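PDB 5DUD: YbgK from Escherichia coli, which catalyses the ATP-driven cleavage of 5-oxoproline to L-glutamate, as subunit C of the bacterial 5-oxoprolinase. Local coordinates for residues Y10-D15 with G141-D146; L2-A7 with D148-G153; P51-T56 with G117-P122. All blocks are in the same frame, centred on the assembly; numbering follows the deposited sequence.

Overall arrangement
The three contacts form a tight group on one side of the chain's centre, their centres about 9 to 10 Å apart. Contact 2 closes the longest span of sequence; contact 1 lies within that span, and contact 3 within contact 1's. Contact 2 pairs strands 2-4 and 149-150 at one border of the six-stranded antiparallel sheet. Contacts 1 and 3 set loop residues against neighbouring strands 12-14 and 52-56 of the five-stranded one. Both loops belong to the long connection from strand 110-115, which packs on the five-stranded sheet before its chain joins the six-stranded one at strand 149-150. Leu150 of contact 2 touches Leu53 of contact 3, joining the sheets through apolar packing within the carboxyltransferase family domain.

Contact 1: Y10-D15 with G141-D146; sequences YTTVQD and GRLLKD
Tyr10 and Thr11, near the beginning of the border strand of the five-stranded sheet, pack against Leu143 and Leu144 of an irregular loop. One backbone bond, two bridging waters and a leucine laid on the Tyr10 ring make up this strand-to-loop contact. The bond runs from Leu144 N to Thr11 O, 2.9 Å long and nearly straight at 169°. The same carbonyl oxygen receives a CA-H...O contact from Leu143 CA at 3.5 Å, so two consecutive loop residues converge on it. Water 1 accepts from Thr11 N and donates to Leu144 O. Water 2 donates to Arg142 O at 2.8 Å but takes only a weak bond from Val13 N.

Leu143 carries most of the side-chain packing. Its chi1 of -63° sets CG beside the backbone N, and both methyls beyond it lie against Tyr10. CD2 sits over the centre of the Tyr10 ring, 3.9 Å from the centroid, a CH-pi contact against the face, and it also meets Thr12 CG2 at 3.5 Å. CD1 lies near the ring's margin, 3.8 Å from Tyr10 CD1. An alanine in place of Tyr10 would probably leave both Leu143 methyls without the aromatic surface they rest on, and the leucine freer to turn. Next to this, Thr11 CG2 meets Leu144 CD1 at 4.1 Å, the two side chains crossing at about a right angle.

Within the sheet the strand pairs with 52-56, Thr12 bonded to Glu54 and Gln14 to Ala52 through the backbone, and Val13 is bonded likewise to Thr130. Thr11 OG1 is hydrogen-bonded to Ala7 O. Leu144 also touches Leu53 of strand 52-56 and Leu150 of strand 149-150, so it packs against strands of both sheets.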
loop_
_atom_site.group_PDB
_atom_site.type_symbol
_atom_site.label_atom_id
_atom_site.label_comp_id
_atom_site.label_asym_id
_atom_site.label_seq_id
_atom_site.Cartn_x
_atom_site.Cartn_y
_atom_site.Cartn_z
ATOM N N TYR A 10 17.951 -3.677 -4.258
ATOM C CA TYR A 10 16.539 -3.279 -4.331
ATOM C C TYR A 10 16.468 -1.792 -4.693
ATOM O O TYR A 10 16.199 -0.943 -3.838
ATOM C CB TYR A 10 15.838 -3.595 -2.981
ATOM C CG TYR A 10 14.512 -4.306 -3.106
ATOM C CD1 TYR A 10 14.452 -5.684 -3.274
ATOM C CD2 TYR A 10 13.313 -3.620 -2.939
ATOM C CE1 TYR A 10 13.233 -6.355 -3.331
ATOM C CE2 TYR A 10 12.088 -4.279 -2.993
ATOM C CZ TYR A 10 12.051 -5.648 -3.194
ATOM O OH TYR A 10 10.834 -6.290 -3.237
ATOM N N THR A 11 16.744 -1.477 -5.970
ATOM C CA THR A 11 16.719 -0.098 -6.472
ATOM C C THR A 11 15.508 0.074 -7.389
ATOM O O THR A 11 15.299 -0.756 -8.273
ATOM C CB THR A 11 18.036 0.232 -7.182
ATOM O OG1 THR A 11 19.114 -0.144 -6.326
ATOM C CG2 THR A 11 18.163 1.715 -7.527
ATOM N N THR A 12 14.708 1.148 -7.175
ATOM C CA THR A 12 13.490 1.443 -7.945
ATOM C C THR A 12 13.271 2.943 -8.118
ATOM O O THR A 12 13.799 3.734 -7.339
ATOM C CB THR A 12 12.243 0.857 -7.239
ATOM O OG1 THR A 12 12.118 1.419 -5.926
ATOM C CG2 THR A 12 12.262 -0.643 -7.176
ATOM N N VAL A 13 12.431 3.323 -9.101
ATOM C CA VAL A 13 12.037 4.719 -9.346
ATOM C C VAL A 13 10.829 5.015 -8.454
ATOM O O VAL A 13 9.781 4.392 -8.643
ATOM C CB VAL A 13 11.710 4.985 -10.839
ATOM C CG1 VAL A 13 11.486 6.475 -11.094
ATOM C CG2 VAL A 13 12.801 4.435 -11.759
ATOM N N GLN A 14 10.966 5.931 -7.483
ATOM C CA GLN A 14 9.887 6.253 -6.557
ATOM C C GLN A 14 9.488 7.719 -6.661
ATOM O O GLN A 14 10.313 8.580 -6.951
ATOM C CB GLN A 14 10.294 5.901 -5.117
ATOM C CG GLN A 14 10.483 4.399 -4.876
ATOM C CD GLN A 14 9.219 3.580 -5.048
ATOM O OE1 GLN A 14 8.095 4.079 -4.949
ATOM N NE2 GLN A 14 9.372 2.286 -5.294
ATOM N N ASP A 15 8.186 7.967 -6.446
ATOM C CA ASP A 15 7.502 9.260 -6.547
ATOM C C ASP A 15 6.785 9.612 -5.214
ATOM O O ASP A 15 7.014 8.954 -4.199
ATOM C CB ASP A 15 6.461 9.127 -7.688
ATOM C CG ASP A 15 6.253 10.369 -8.517
ATOM O OD1 ASP A 15 7.156 10.713 -9.299
ATOM O OD2 ASP A 15 5.171 10.983 -8.407
ATOM N N GLY A 141 7.961 -1.792 -14.253
ATOM C CA GLY A 141 7.484 -2.406 -13.016
ATOM C C GLY A 141 8.403 -3.470 -12.453
ATOM O O GLY A 141 7.950 -4.575 -12.148
ATOM N N ARG A 142 9.696 -3.149 -12.326
ATOM C CA ARG A 142 10.697 -4.087 -11.813
ATOM C C ARG A 142 11.891 -3.350 -11.203
ATOM O O ARG A 142 12.009 -2.134 -11.347
ATOM C CB ARG A 142 11.175 -5.023 -12.944
ATOM C CG ARG A 142 11.630 -4.305 -14.219
ATOM C CD ARG A 142 12.524 -5.193 -15.075
ATOM N NE ARG A 142 13.008 -4.497 -16.269
ATOM C CZ ARG A 142 14.039 -3.655 -16.304
ATOM N NH1 ARG A 142 14.715 -3.366 -15.194
ATOM N NH2 ARG A 142 14.389 -3.078 -17.446
ATOM N N LEU A 143 12.780 -4.093 -10.527
ATOM C CA LEU A 143 13.991 -3.520 -9.932
ATOM C C LEU A 143 14.975 -3.129 -11.021
ATOM O O LEU A 143 15.075 -3.828 -12.028
ATOM C CB LEU A 143 14.668 -4.526 -8.989
ATOM C CG LEU A 143 13.876 -4.972 -7.759
ATOM C CD1 LEU A 143 14.571 -6.126 -7.063
ATOM C CD2 LEU A 143 13.643 -3.817 -6.803
ATOM N N LEU A 144 15.716 -2.032 -10.828
ATOM C CA LEU A 144 16.708 -1.632 -11.819
ATOM C C LEU A 144 17.816 -2.677 -11.841
ATOM O O LEU A 144 18.122 -3.255 -10.795
ATOM C CB LEU A 144 17.261 -0.231 -11.519
ATOM C CG LEU A 144 16.261 0.931 -11.591
ATOM C CD1 LEU A 144 16.957 2.253 -11.360
ATOM C CD2 LEU A 144 15.538 0.973 -12.934
ATOM N N LYS A 145 18.351 -2.988 -13.039
ATOM C CA LYS A 145 19.427 -3.971 -13.215
ATOM C C LYS A 145 20.626 -3.295 -13.908
ATOM O O LYS A 145 20.570 -2.100 -14.210
ATOM C CB LYS A 145 18.941 -5.219 -13.994
ATOM C CG LYS A 145 18.215 -4.981 -15.300
ATOM C CD LYS A 145 18.143 -6.280 -16.137
ATOM C CE LYS A 145 16.966 -6.303 -17.080
ATOM N NZ LYS A 145 17.170 -6.404 -18.550
ATOM N N ASP A 146 21.725 -4.043 -14.114
ATOM C CA ASP A 146 22.949 -3.520 -14.738
ATOM C C ASP A 146 22.747 -3.276 -16.238
ATOM O O ASP A 146 22.156 -4.114 -16.919
ATOM C CB ASP A 146 24.116 -4.503 -14.534
ATOM C CG ASP A 146 24.491 -4.761 -13.085
ATOM O OD1 ASP A 146 23.575 -4.817 -12.236
ATOM O OD2 ASP A 146 25.699 -4.902 -12.802
HETATM O O HOH W 1 17.963 -3.396 -7.543
HETATM O O HOH W 2 12.060 0.627 -11.175
#

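Contact 2: L2-A7 with D148-G153; sequences LKIIRA and DRLPIG
Leu2 pairs with Leu150, and Lys3 with Arg149, in a short antiparallel ladder that adds strand 149-150 to the border of the six-stranded sheet beside strand 2-4. Three backbone hydrogen bonds hold it. Leu150 N gives a nearly straight one to Leu2 O at 3.0 Å, while the return bond from Leu2 N to Leu150 O is weak, bent to 135°. One step on, Ile4 N meets Asp148 O at 2.9 Å, almost in line with the carbonyl bond.

The apolar contacts belong to Leu2, Ile4, Leu150 and Ile152. Ile4 CD1 touches Leu150 CD1 at 3.9 Å, the two side chains crossing obliquely. Leu2 offers its CB to Ile152 CD1 at 3.7 Å, and the Leu2 side chain also packs on Val62 and Phe64 of strand 60-64.

On the other face, Lys3 and Arg149 meet through aliphatic carbons, Lys3 CB lying 3.7 Å from Arg149 CG. Lys3 is extended, its CG anti to the backbone N (chi1 -175°), whereas Arg149 bends at chi2 and chi3. Lys3 NZ and Arg149 NH1 are 6.5 Å apart, and Arg149 NH1 forms a salt bridge with Glu65. Separately, Asp148 OD2 forms a salt bridge with Arg142 NH1.

The pairing thus has an apolar face, with Leu2 and Leu150, and a charged one carrying Lys3 and Arg149, where Glu65 probably offsets some of the repulsion between the two like charges.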
loop_
_atom_site.group_PDB
_atom_site.type_symbol
_atom_site.label_atom_id
_atom_site.label_comp_id
_atom_site.label_asym_id
_atom_site.label_seq_id
_atom_site.Cartn_x
_atom_site.Cartn_y
_atom_site.Cartn_z
ATOM N N LEU A 2 20.652 8.875 -18.092
ATOM C CA LEU A 2 21.302 8.439 -16.846
ATOM C C LEU A 2 21.562 6.942 -16.936
ATOM O O LEU A 2 20.647 6.157 -16.703
ATOM C CB LEU A 2 20.447 8.782 -15.608
ATOM C CG LEU A 2 20.953 8.271 -14.245
ATOM C CD1 LEU A 2 22.354 8.762 -13.968
ATOM C CD2 LEU A 2 20.017 8.695 -13.131
ATOM N N LYS A 3 22.798 6.552 -17.300
ATOM C CA LYS A 3 23.195 5.151 -17.458
ATOM C C LYS A 3 23.555 4.536 -16.112
ATOM O O LYS A 3 24.227 5.178 -15.306
ATOM C CB LYS A 3 24.379 5.052 -18.438
ATOM C CG LYS A 3 24.831 3.639 -18.808
ATOM C CD LYS A 3 26.134 3.692 -19.596
ATOM C CE LYS A 3 26.611 2.331 -20.036
ATOM N NZ LYS A 3 28.074 2.325 -20.302
ATOM N N ILE A 4 23.115 3.282 -15.888
ATOM C CA ILE A 4 23.364 2.533 -14.655
ATOM C C ILE A 4 24.351 1.393 -14.935
ATOM O O ILE A 4 24.157 0.630 -15.882
ATOM C CB ILE A 4 22.019 2.013 -14.083
ATOM C CG1 ILE A 4 21.185 3.182 -13.485
ATOM C CG2 ILE A 4 22.218 0.881 -13.053
ATOM C CD1 ILE A 4 19.905 3.506 -14.248
ATOM N N ILE A 5 25.376 1.262 -14.069
ATOM C CA ILE A 5 26.413 0.234 -14.148
ATOM C C ILE A 5 26.023 -0.852 -13.137
ATOM O O ILE A 5 25.481 -1.862 -13.557
ATOM C CB ILE A 5 27.812 0.883 -13.923
ATOM C CG1 ILE A 5 28.235 1.711 -15.174
ATOM C CG2 ILE A 5 28.889 -0.162 -13.564
ATOM C CD1 ILE A 5 27.862 3.205 -15.149
ATOM N N ARG A 6 26.204 -0.618 -11.831
ATOM C CA ARG A 6 25.753 -1.558 -10.798
ATOM C C ARG A 6 24.468 -0.969 -10.232
ATOM O O ARG A 6 24.462 0.179 -9.794
ATOM C CB ARG A 6 26.818 -1.837 -9.715
ATOM C CG ARG A 6 27.415 -0.621 -9.022
ATOM C CD ARG A 6 28.165 -0.954 -7.759
ATOM N NE ARG A 6 28.723 0.247 -7.134
ATOM C CZ ARG A 6 29.468 0.256 -6.030
ATOM N NH1 ARG A 6 29.751 -0.878 -5.396
ATOM N NH2 ARG A 6 29.937 1.403 -5.549
ATOM N N ALA A 7 23.348 -1.703 -10.334
ATOM C CA ALA A 7 22.063 -1.211 -9.827
ATOM C C ALA A 7 21.919 -1.482 -8.314
ATOM O O ALA A 7 21.310 -0.677 -7.625
ATOM C CB ALA A 7 20.900 -1.829 -10.597
ATOM N N ASP A 148 20.908 -0.722 -17.710
ATOM C CA ASP A 148 19.735 0.100 -18.066
ATOM C C ASP A 148 20.053 1.602 -18.054
ATOM O O ASP A 148 21.006 2.022 -17.396
ATOM C CB ASP A 148 18.562 -0.155 -17.096
ATOM C CG ASP A 148 17.988 -1.558 -17.115
ATOM O OD1 ASP A 148 18.111 -2.238 -18.158
ATOM O OD2 ASP A 148 17.362 -1.954 -16.107
ATOM N N ARG A 149 19.240 2.397 -18.791
ATOM C CA ARG A 149 19.333 3.863 -18.861
ATOM C C ARG A 149 17.964 4.481 -18.577
ATOM O O ARG A 149 16.954 4.026 -19.114
ATOM C CB ARG A 149 19.865 4.345 -20.224
ATOM C CG ARG A 149 21.380 4.185 -20.366
ATOM C CD ARG A 149 21.834 3.791 -21.758
ATOM N NE ARG A 149 21.313 4.694 -22.798
ATOM C CZ ARG A 149 22.025 5.545 -23.542
ATOM N NH1 ARG A 149 23.345 5.639 -23.388
ATOM N NH2 ARG A 149 21.424 6.303 -24.451
ATOM N N LEU A 150 17.932 5.508 -17.727
ATOM C CA LEU A 150 16.707 6.191 -17.337
ATOM C C LEU A 150 16.737 7.595 -17.944
ATOM O O LEU A 150 17.680 8.337 -17.682
ATOM C CB LEU A 150 16.580 6.210 -15.804
ATOM C CG LEU A 150 15.807 5.027 -15.203
ATOM C CD1 LEU A 150 16.310 3.687 -15.731
ATOM C CD2 LEU A 150 15.904 5.031 -13.717
ATOM N N PRO A 151 15.753 7.988 -18.786
ATOM C CA PRO A 151 15.817 9.320 -19.425
ATOM C C PRO A 151 15.422 10.507 -18.525
ATOM O O PRO A 151 14.321 10.549 -17.988
ATOM C CB PRO A 151 14.839 9.197 -20.602
ATOM C CG PRO A 151 14.390 7.758 -20.638
ATOM C CD PRO A 151 14.575 7.238 -19.264
ATOM N N ILE A 152 16.301 11.504 -18.433
ATOM C CA ILE A 152 16.070 12.676 -17.593
ATOM C C ILE A 152 15.161 13.672 -18.319
ATOM O O ILE A 152 15.193 13.759 -19.545
ATOM C CB ILE A 152 17.440 13.304 -17.200
ATOM C CG1 ILE A 152 18.382 12.254 -16.541
ATOM C CG2 ILE A 152 17.263 14.524 -16.297
ATOM C CD1 ILE A 152 17.721 11.307 -15.542
ATOM N N GLY A 153 14.360 14.401 -17.541
ATOM C CA GLY A 153 13.448 15.423 -18.036
ATOM C C GLY A 153 14.155 16.746 -18.235
ATOM O O GLY A 153 15.339 16.877 -17.922
#

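Contact 3: P51-T56 with G117-P122; sequences PALEIT and GGIDVP
Pro51, just ahead of strand 52-56 in the five-stranded sheet, and Leu53 within it meet Ile119 in the loop that follows strand 110-115 of the same sheet. Leu53 meets the tip of Ile119: Ile119 CD1 lies 3.5 Å from Leu53 CD2 and 3.6 Å from Leu53 CG, the side chains crossing at about a right angle. Ile119 CD1 gets there because the chain is stretched beyond CG1, with CD1 anti to CA (chi2 168°). Pro51 makes the broader contact with its ring, CG standing 3.6 Å from Ile119 O, and Ile119 CG1 is 3.9 Å from Pro51 O. Gly118 lies close by, with backbone angles that call for glycine; through its backbone it is also bonded to Gly153, linking the loop to the chain just after strand 149-150. Leu53 and Ile119 both touch Leu150 of that strand, and Leu53 packs on Val13 as well.

No hydrogen bond crosses between 51-56 and 117-122. Across these two segments the loop is held by packing alone, so its position here probably depends on how Ile119 fits against Pro51 and Leu53.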
loop_
_atom_site.group_PDB
_atom_site.type_symbol
_atom_site.label_atom_id
_atom_site.label_comp_id
_atom_site.label_asym_id
_atom_site.label_seq_id
_atom_site.Cartn_x
_atom_site.Cartn_y
_atom_site.Cartn_z
ATOM N N PRO A 51 9.749 12.249 -9.624
ATOM C CA PRO A 51 10.352 10.905 -9.551
ATOM C C PRO A 51 11.856 10.918 -9.253
ATOM O O PRO A 51 12.617 11.592 -9.945
ATOM C CB PRO A 51 10.069 10.289 -10.931
ATOM C CG PRO A 51 9.226 11.255 -11.662
ATOM C CD PRO A 51 9.309 12.574 -10.995
ATOM N N ALA A 52 12.272 10.161 -8.218
ATOM C CA ALA A 52 13.673 10.017 -7.802
ATOM C C ALA A 52 13.975 8.548 -7.483
ATOM O O ALA A 52 13.076 7.815 -7.079
ATOM C CB ALA A 52 13.954 10.893 -6.590
ATOM N N LEU A 53 15.233 8.118 -7.654
ATOM C CA LEU A 53 15.605 6.723 -7.413
ATOM C C LEU A 53 15.683 6.372 -5.940
ATOM O O LEU A 53 16.435 7.013 -5.219
ATOM C CB LEU A 53 16.980 6.402 -8.025
ATOM C CG LEU A 53 17.136 6.594 -9.513
ATOM C CD1 LEU A 53 18.564 6.319 -9.936
ATOM C CD2 LEU A 53 16.177 5.721 -10.265
ATOM N N GLU A 54 14.987 5.311 -5.506
ATOM C CA GLU A 54 15.127 4.780 -4.148
ATOM C C GLU A 54 16.206 3.711 -4.222
ATOM O O GLU A 54 16.206 2.946 -5.183
ATOM C CB GLU A 54 13.803 4.205 -3.616
ATOM C CG GLU A 54 13.937 3.539 -2.254
ATOM C CD GLU A 54 12.623 3.156 -1.606
ATOM O OE1 GLU A 54 12.251 1.963 -1.676
ATOM O OE2 GLU A 54 11.968 4.047 -1.021
ATOM N N ILE A 55 17.148 3.681 -3.260
ATOM C CA ILE A 55 18.255 2.709 -3.244
ATOM C C ILE A 55 18.275 2.045 -1.886
ATOM O O ILE A 55 18.242 2.765 -0.897
ATOM C CB ILE A 55 19.623 3.401 -3.536
ATOM C CG1 ILE A 55 19.572 4.360 -4.755
ATOM C CG2 ILE A 55 20.734 2.369 -3.723
ATOM C CD1 ILE A 55 20.451 5.558 -4.591
ATOM N N THR A 56 18.348 0.699 -1.818
ATOM C CA THR A 56 18.392 -0.035 -0.552
ATOM C C THR A 56 19.798 -0.584 -0.358
ATOM O O THR A 56 20.260 -1.374 -1.180
ATOM C CB THR A 56 17.337 -1.141 -0.532
ATOM O OG1 THR A 56 16.069 -0.558 -0.845
ATOM C CG2 THR A 56 17.268 -1.860 0.822
ATOM N N GLY A 117 15.227 18.256 -13.356
ATOM C CA GLY A 117 14.270 17.931 -14.407
ATOM C C GLY A 117 13.397 16.735 -14.066
ATOM O O GLY A 117 12.244 16.681 -14.500
ATOM N N GLY A 118 13.942 15.771 -13.314
ATOM C CA GLY A 118 13.235 14.565 -12.899
ATOM C C GLY A 118 13.446 13.436 -13.883
ATOM O O GLY A 118 13.788 13.681 -15.042
ATOM N N ILE A 119 13.230 12.193 -13.441
ATOM C CA ILE A 119 13.388 11.029 -14.314
ATOM C C ILE A 119 12.150 10.943 -15.190
ATOM O O ILE A 119 11.065 10.655 -14.682
ATOM C CB ILE A 119 13.625 9.723 -13.512
ATOM C CG1 ILE A 119 14.877 9.840 -12.604
ATOM C CG2 ILE A 119 13.754 8.525 -14.469
ATOM C CD1 ILE A 119 15.037 8.738 -11.591
ATOM N N ASP A 120 12.302 11.243 -16.480
ATOM C CA ASP A 120 11.187 11.194 -17.412
ATOM C C ASP A 120 10.891 9.737 -17.738
ATOM O O ASP A 120 11.628 9.119 -18.502
ATOM C CB ASP A 120 11.499 12.010 -18.686
ATOM C CG ASP A 120 10.301 12.323 -19.565
ATOM O OD1 ASP A 120 9.242 11.681 -19.387
ATOM O OD2 ASP A 120 10.418 13.222 -20.425
ATOM N N VAL A 121 9.846 9.178 -17.111
ATOM C CA VAL A 121 9.374 7.811 -17.326
ATOM C C VAL A 121 7.859 7.915 -17.434
ATOM O O VAL A 121 7.293 8.892 -16.935
ATOM C CB VAL A 121 9.839 6.796 -16.243
ATOM C CG1 VAL A 121 11.278 6.349 -16.486
ATOM C CG2 VAL A 121 9.667 7.345 -14.829
ATOM N N PRO A 122 7.153 6.979 -18.091
ATOM C CA PRO A 122 5.697 7.172 -18.248
ATOM C C PRO A 122 4.932 7.159 -16.915
ATOM O O PRO A 122 5.042 6.180 -16.181
ATOM C CB PRO A 122 5.257 6.026 -19.168
ATOM C CG PRO A 122 6.474 5.299 -19.567
ATOM C CD PRO A 122 7.643 5.771 -18.784
#